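Local coordinates for protein hydroquinone dioxygenase small subunit (Pseudomonas sp., PDB 4ZXA) that forms the small, cupin-type subunit of the two-subunit hydroquinone 1,2-dioxygenase PnpCD, an iron-dependent enzyme that probably oxidises hydroquinone with molecular oxygen, at residues V85-E89 against L124-H128; R91-L95 against C130-A134. All blocks are in the same frame, centred on the assembly; numbering follows the deposited sequence.

Contact 1 of 2, residues V85-E89 against L124-H128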
ATOM      1  N   VAL A  85      24.922  27.522  -7.370  1.00 28.87           N
ATOM      2  CA  VAL A  85      25.239  28.130  -6.087  1.00 28.69           C
ATOM      3  C   VAL A  85      24.322  27.571  -5.014  1.00 27.39           C
ATOM      4  O   VAL A  85      23.114  27.792  -5.045  1.00 31.10           O
ATOM      5  CB  VAL A  85      25.097  29.647  -6.144  1.00 30.26           C
ATOM      6  CG1 VAL A  85      25.178  30.239  -4.731  1.00 32.05           C
ATOM      7  CG2 VAL A  85      26.167  30.219  -7.050  1.00 28.75           C
ATOM      8  N   MET A  86      24.897  26.839  -4.068  1.00 29.02           N
ATOM      9  CA  MET A  86      24.113  26.171  -3.030  1.00 29.05           C
ATOM     10  C   MET A  86      24.005  26.980  -1.729  1.00 28.25           C
ATOM     11  O   MET A  86      23.167  26.697  -0.885  1.00 31.07           O
ATOM     12  CB  MET A  86      24.678  24.771  -2.767  1.00 24.17           C
ATOM     13  CG  MET A  86      24.281  23.746  -3.818  1.00 23.96           C
ATOM     14  SD  MET A  86      22.527  23.276  -3.732  1.00 34.53           S
ATOM     15  CE  MET A  86      21.808  24.529  -4.779  1.00 30.43           C
ATOM     16  N   ASP A  87      24.860  27.984  -1.586  1.00 29.39           N
ATOM     17  CA  ASP A  87      24.828  28.896  -0.453  1.00 28.76           C
ATOM     18  C   ASP A  87      25.681  30.134  -0.754  1.00 32.94           C
ATOM     19  O   ASP A  87      26.677  30.054  -1.474  1.00 32.39           O
ATOM     20  CB  ASP A  87      25.338  28.207   0.806  1.00 29.45           C
ATOM     21  CG  ASP A  87      25.316  29.119   2.024  1.00 33.20           C
ATOM     22  OD1 ASP A  87      24.421  29.990   2.115  1.00 39.95           O
ATOM     23  OD2 ASP A  87      26.190  28.956   2.895  1.00 27.19           O
ATOM     24  N   GLY A  88      25.286  31.278  -0.212  1.00 30.33           N
ATOM     25  CA  GLY A  88      26.066  32.483  -0.385  1.00 29.15           C
ATOM     26  C   GLY A  88      25.739  33.146  -1.702  1.00 35.91           C
ATOM     27  O   GLY A  88      24.654  32.955  -2.259  1.00 37.33           O
ATOM     28  N   GLU A  89      26.685  33.921  -2.212  1.00 30.50           N
ATOM     29  CA  GLU A  89      26.449  34.670  -3.429  1.00 33.49           C
ATOM     30  C   GLU A  89      27.737  34.805  -4.230  1.00 32.30           C
ATOM     31  O   GLU A  89      28.729  35.365  -3.765  1.00 38.74           O
ATOM     32  CB  GLU A  89      25.865  36.033  -3.070  1.00 39.67           C
ATOM     33  CG  GLU A  89      25.518  36.914  -4.244  1.00 47.30           C
ATOM     34  CD  GLU A  89      24.676  38.112  -3.820  1.00 61.55           C
ATOM     35  OE1 GLU A  89      24.575  39.077  -4.618  1.00 55.19           O
ATOM     36  OE2 GLU A  89      24.119  38.080  -2.688  1.00 57.36           O
ATOM     37  N   LEU A 124      25.131  35.107  -9.002  1.00 33.14           N
ATOM     38  CA  LEU A 124      24.399  33.925  -8.559  1.00 37.16           C
ATOM     39  C   LEU A 124      24.147  33.935  -7.057  1.00 38.72           C
ATOM     40  O   LEU A 124      25.082  34.027  -6.250  1.00 35.81           O
ATOM     41  CB  LEU A 124      25.167  32.644  -8.926  1.00 25.82           C
ATOM     42  CG  LEU A 124      25.454  32.405 -10.410  1.00 36.96           C
ATOM     43  CD1 LEU A 124      26.350  31.173 -10.607  1.00 33.20           C
ATOM     44  CD2 LEU A 124      24.156  32.272 -11.213  1.00 29.44           C
ATOM     45  N   LYS A 125      22.880  33.825  -6.681  1.00 33.54           N
ATOM     46  CA  LYS A 125      22.544  33.580  -5.290  1.00 35.69           C
ATOM     47  C   LYS A 125      22.125  32.121  -5.167  1.00 32.83           C
ATOM     48  O   LYS A 125      22.009  31.428  -6.173  1.00 31.84           O
ATOM     49  CB  LYS A 125      21.425  34.513  -4.833  1.00 40.05           C
ATOM     50  CG  LYS A 125      21.799  35.989  -4.856  1.00 41.78           C
ATOM     51  CD  LYS A 125      20.570  36.882  -4.674  1.00 50.48           C
ATOM     52  CE  LYS A 125      20.981  38.317  -4.340  1.00 49.59           C
ATOM     53  NZ  LYS A 125      20.014  39.318  -4.873  1.00 47.62           N
ATOM     54  N   ARG A 126      21.910  31.666  -3.938  1.00 30.50           N
ATOM     55  CA  ARG A 126      21.472  30.298  -3.675  1.00 33.88           C
ATOM     56  C   ARG A 126      20.334  29.797  -4.571  1.00 29.96           C
ATOM     57  O   ARG A 126      19.294  30.446  -4.729  1.00 27.37           O
ATOM     58  CB  ARG A 126      21.030  30.153  -2.223  1.00 33.69           C
ATOM     59  CG  ARG A 126      20.544  28.742  -1.905  1.00 33.14           C
ATOM     60  CD  ARG A 126      20.156  28.628  -0.460  1.00 32.37           C
ATOM     61  NE  ARG A 126      18.887  29.296  -0.193  1.00 28.85           N
ATOM     62  CZ  ARG A 126      18.453  29.603   1.024  1.00 35.65           C
ATOM     63  NH1 ARG A 126      19.198  29.319   2.094  1.00 30.35           N
ATOM     64  NH2 ARG A 126      17.277  30.203   1.164  1.00 36.52           N
ATOM     65  N   GLY A 127      20.532  28.621  -5.138  1.00 26.27           N
ATOM     66  CA  GLY A 127      19.517  28.012  -5.966  1.00 26.59           C
ATOM     67  C   GLY A 127      19.665  28.412  -7.414  1.00 27.73           C
ATOM     68  O   GLY A 127      18.882  27.981  -8.263  1.00 30.11           O
ATOM     69  N   HIS A 128      20.669  29.231  -7.705  1.00 21.97           N
ATOM     70  CA  HIS A 128      20.873  29.707  -9.062  1.00 26.68           C
ATOM     71  C   HIS A 128      21.914  28.891  -9.823  1.00 29.71           C
ATOM     72  O   HIS A 128      22.923  28.442  -9.263  1.00 25.39           O
ATOM     73  CB  HIS A 128      21.257  31.188  -9.068  1.00 28.83           C
ATOM     74  CG  HIS A 128      20.187  32.084  -8.525  1.00 32.78           C
ATOM     75  ND1 HIS A 128      20.414  33.405  -8.229  1.00 32.54           N
ATOM     76  CD2 HIS A 128      18.893  31.836  -8.222  1.00 31.95           C
ATOM     77  CE1 HIS A 128      19.290  33.950  -7.772  1.00 30.97           C
ATOM     78  NE2 HIS A 128      18.358  33.009  -7.761  1.00 35.17           N
TER
HETATM   79  O   HOH W   1      22.193  33.406  -1.241  1.00 27.70           O
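Glu89 lies alongside Lys125, both side chains running the same way. Glu89 CB stays close to the backbone of Leu124, and CG rests 3.5 Å from Leu124 O. With CG anti to the backbone N (chi1 -178°) and the chain extended beyond it, CD reaches Lys125 CG at 3.7 Å, and OE2 ends 3.6 Å from Lys125 CE. The charged ends do not join: Glu89 OE1 and Lys125 NZ are 4.6 Å apart.

Deeper in, Val85 is held by its backbone. Val85 N donates to His128 O (2.9 Å), and Gly127 N donates to Val85 O (2.7 Å). Lys125 to His128 form a type II turn, closed by His128 N donating to Lys125 O, with Gly127 at the position whose positive phi suits glycine. Val85 CG2 presses on Leu124 CB. At the outer end a water accepts from Arg126 N and donates to Gly88 O, seconding a weak direct bond between them. On its other edge, strand 81-87 carries a classic beta bulge, where Met86 and Asp87 together stand opposite Val147. The chemistry therefore implies a junction secured by main-chain bonds and apolar contact, to which the Glu89-Lys125 charges probably add only a modest attraction.

Contact 2 of 2, residues R91-L95 against C130-A134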
ATOM      1  N   ARG A  91      29.747  35.953  -7.774  1.00 29.76           N
ATOM      2  CA  ARG A  91      29.809  36.679  -9.028  1.00 30.87           C
ATOM      3  C   ARG A  91      30.703  35.862  -9.961  1.00 31.77           C
ATOM      4  O   ARG A  91      31.768  35.395  -9.556  1.00 31.46           O
ATOM      5  CB  ARG A  91      30.403  38.067  -8.780  1.00 33.22           C
ATOM      6  CG  ARG A  91      30.779  38.853 -10.028  1.00 41.96           C
ATOM      7  CD  ARG A  91      31.265  40.256  -9.662  1.00 47.97           C
ATOM      8  NE  ARG A  91      31.499  41.059 -10.853  1.00 53.80           N
ATOM      9  CZ  ARG A  91      32.647  41.053 -11.526  1.00 64.61           C
ATOM     10  NH1 ARG A  91      33.645  40.292 -11.096  1.00 61.01           N
ATOM     11  NH2 ARG A  91      32.803  41.802 -12.616  1.00 58.21           N
ATOM     12  N   VAL A  92      30.267  35.670 -11.199  1.00 29.91           N
ATOM     13  CA  VAL A  92      31.045  34.887 -12.153  1.00 31.42           C
ATOM     14  C   VAL A  92      31.415  35.763 -13.352  1.00 33.02           C
ATOM     15  O   VAL A  92      30.526  36.241 -14.065  1.00 32.70           O
ATOM     16  CB  VAL A  92      30.270  33.603 -12.618  1.00 34.19           C
ATOM     17  CG1 VAL A  92      31.152  32.709 -13.489  1.00 27.65           C
ATOM     18  CG2 VAL A  92      29.744  32.813 -11.416  1.00 29.43           C
ATOM     19  N   GLU A  93      32.718  35.977 -13.558  1.00 31.07           N
ATOM     20  CA  GLU A  93      33.216  36.784 -14.677  1.00 38.46           C
ATOM     21  C   GLU A  93      33.532  35.909 -15.881  1.00 39.02           C
ATOM     22  O   GLU A  93      34.142  34.850 -15.730  1.00 38.79           O
ATOM     23  CB  GLU A  93      34.509  37.497 -14.297  1.00 40.92           C
ATOM     24  CG  GLU A  93      34.374  38.659 -13.347  1.00 52.59           C
ATOM     25  CD  GLU A  93      35.710  39.026 -12.699  1.00 53.75           C
ATOM     26  OE1 GLU A  93      36.688  39.300 -13.434  1.00 48.18           O
ATOM     27  OE2 GLU A  93      35.780  39.023 -11.452  1.00 57.92           O
ATOM     28  N   PHE A  94      33.176  36.375 -17.077  1.00 36.96           N
ATOM     29  CA  PHE A  94      33.368  35.584 -18.293  1.00 35.99           C
ATOM     30  C   PHE A  94      34.221  36.280 -19.348  1.00 36.43           C
ATOM     31  O   PHE A  94      33.908  37.391 -19.778  1.00 42.09           O
ATOM     32  CB  PHE A  94      32.011  35.232 -18.922  1.00 40.76           C
ATOM     33  CG  PHE A  94      31.176  34.292 -18.099  1.00 33.32           C
ATOM     34  CD1 PHE A  94      31.305  32.917 -18.246  1.00 31.91           C
ATOM     35  CD2 PHE A  94      30.259  34.782 -17.188  1.00 31.92           C
ATOM     36  CE1 PHE A  94      30.527  32.042 -17.489  1.00 29.98           C
ATOM     37  CE2 PHE A  94      29.481  33.921 -16.421  1.00 36.73           C
ATOM     38  CZ  PHE A  94      29.613  32.550 -16.571  1.00 35.18           C
ATOM     39  N   LEU A  95      35.280  35.605 -19.783  1.00 37.07           N
ATOM     40  CA  LEU A  95      36.073  36.033 -20.933  1.00 37.37           C
ATOM     41  C   LEU A  95      35.918  35.070 -22.107  1.00 42.80           C
ATOM     42  O   LEU A  95      36.059  33.854 -21.931  1.00 40.31           O
ATOM     43  CB  LEU A  95      37.546  36.046 -20.559  1.00 44.05           C
ATOM     44  CG  LEU A  95      38.054  37.252 -19.797  1.00 40.32           C
ATOM     45  CD1 LEU A  95      39.494  36.992 -19.409  1.00 43.94           C
ATOM     46  CD2 LEU A  95      37.916  38.465 -20.693  1.00 40.65           C
ATOM     47  N   CYS A 130      24.209  28.651 -13.597  1.00 20.40           N
ATOM     48  CA  CYS A 130      24.621  29.246 -14.849  1.00 23.84           C
ATOM     49  C   CYS A 130      25.399  28.245 -15.699  1.00 23.61           C
ATOM     50  O   CYS A 130      26.002  27.296 -15.182  1.00 21.76           O
ATOM     51  CB  CYS A 130      25.452  30.518 -14.615  1.00 29.83           C
ATOM     52  SG  CYS A 130      27.167  30.205 -14.180  1.00 37.30           S
ATOM     53  N   LEU A 131      25.375  28.473 -17.009  1.00 26.34           N
ATOM     54  CA  LEU A 131      26.227  27.753 -17.952  1.00 29.79           C
ATOM     55  C   LEU A 131      27.661  28.317 -17.913  1.00 29.49           C
ATOM     56  O   LEU A 131      27.868  29.527 -17.843  1.00 29.10           O
ATOM     57  CB  LEU A 131      25.641  27.861 -19.371  1.00 28.53           C
ATOM     58  CG  LEU A 131      26.474  27.532 -20.621  1.00 29.48           C
ATOM     59  CD1 LEU A 131      26.941  26.078 -20.645  1.00 30.49           C
ATOM     60  CD2 LEU A 131      25.664  27.831 -21.865  1.00 24.43           C
ATOM     61  N   LEU A 132      28.639  27.423 -17.922  1.00 26.89           N
ATOM     62  CA  LEU A 132      30.028  27.799 -18.106  1.00 28.43           C
ATOM     63  C   LEU A 132      30.439  27.348 -19.508  1.00 29.45           C
ATOM     64  O   LEU A 132      30.951  26.244 -19.682  1.00 24.44           O
ATOM     65  CB  LEU A 132      30.897  27.128 -17.045  1.00 24.14           C
ATOM     66  CG  LEU A 132      30.450  27.448 -15.615  1.00 23.31           C
ATOM     67  CD1 LEU A 132      31.166  26.554 -14.613  1.00 24.02           C
ATOM     68  CD2 LEU A 132      30.666  28.930 -15.280  1.00 23.56           C
ATOM     69  N   PRO A 133      30.216  28.212 -20.511  1.00 30.45           N
ATOM     70  CA  PRO A 133      30.353  27.864 -21.934  1.00 28.85           C
ATOM     71  C   PRO A 133      31.754  27.363 -22.263  1.00 37.26           C
ATOM     72  O   PRO A 133      32.750  27.915 -21.760  1.00 31.95           O
ATOM     73  CB  PRO A 133      30.110  29.190 -22.661  1.00 21.20           C
ATOM     74  CG  PRO A 133      29.478  30.102 -21.637  1.00 33.03           C
ATOM     75  CD  PRO A 133      30.001  29.653 -20.306  1.00 26.02           C
ATOM     76  N   ALA A 134      31.831  26.330 -23.102  1.00 27.98           N
ATOM     77  CA  ALA A 134      33.117  25.820 -23.539  1.00 31.19           C
ATOM     78  C   ALA A 134      33.849  26.901 -24.318  1.00 32.84           C
ATOM     79  O   ALA A 134      33.247  27.609 -25.135  1.00 31.76           O
ATOM     80  CB  ALA A 134      32.943  24.565 -24.403  1.00 31.12           C
TER
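Pro133, whose ring abuts Phe94, gives its carbonyl O to the hydroxyl of Ser136 in a hydrogen bond just beyond the contact. Between 91-95 and 130-134 themselves there is no hydrogen bond, and the two strands meet mainly through side chains, with one backbone carbonyl, that of Leu131, also reaching the Phe94 ring. Their axes come no closer than 9.9 Å and diverge by 37°, the spacing of two layers rather than of neighbours in one sheet.

Phe94 bridges the gap. Its CG is anti to the carbonyl carbon (chi1 -67°), which sends the ring out toward the other strand. CE1 makes the closest approaches to Pro133 and Leu132: it lies 3.7 Å from Pro133 CD and 3.8 Å from Leu132 CD2, both side chains crossing that of Phe94 at about a right angle. Leu131 O also lies obliquely to the ring, 3.7 Å from Phe94 CE1. At the ring's edge, close to its plane, Cys130 SG stands 4.1 Å from Phe94 CZ. Val92 adds a looser touch, CG1 to Leu132 CD2 at 4.2 Å. With an alanine in place of Phe94, Pro133 CD, Leu132 CD2 and Cys130 SG would probably lose their common partner, opening a gap between the two layers.

Tyr138 and Val122 border Phe94 within its own sheet, and Leu214 of the large subunit also packs on it. Two beta sheets face to face, with apolar side chains filling the space between them, are characteristic of the cupin beta barrel, the fold to which this subunit belongs.

How the contacts relate
Contacts 1 and 2 have centres about 15 Å apart and share the same pairs of consecutive strands: 81-87 leads into 89-97, and 116-125 into 128-132, so the segments of the two contacts interleave along the chain. Contact 1 sits where both connections pass from one sheet to the other; contact 2 lies farther along, where strands 89-97 and 128-132 face each other. Leu124 links them directly, its CD1 packing 3.8 Å from Cys130 SG and 3.9 Å from Val92 CG2. Both also adjoin the large subunit: His128 and Cys130 pair with an antiparallel strand of that chain, which continues the sheet across the interface.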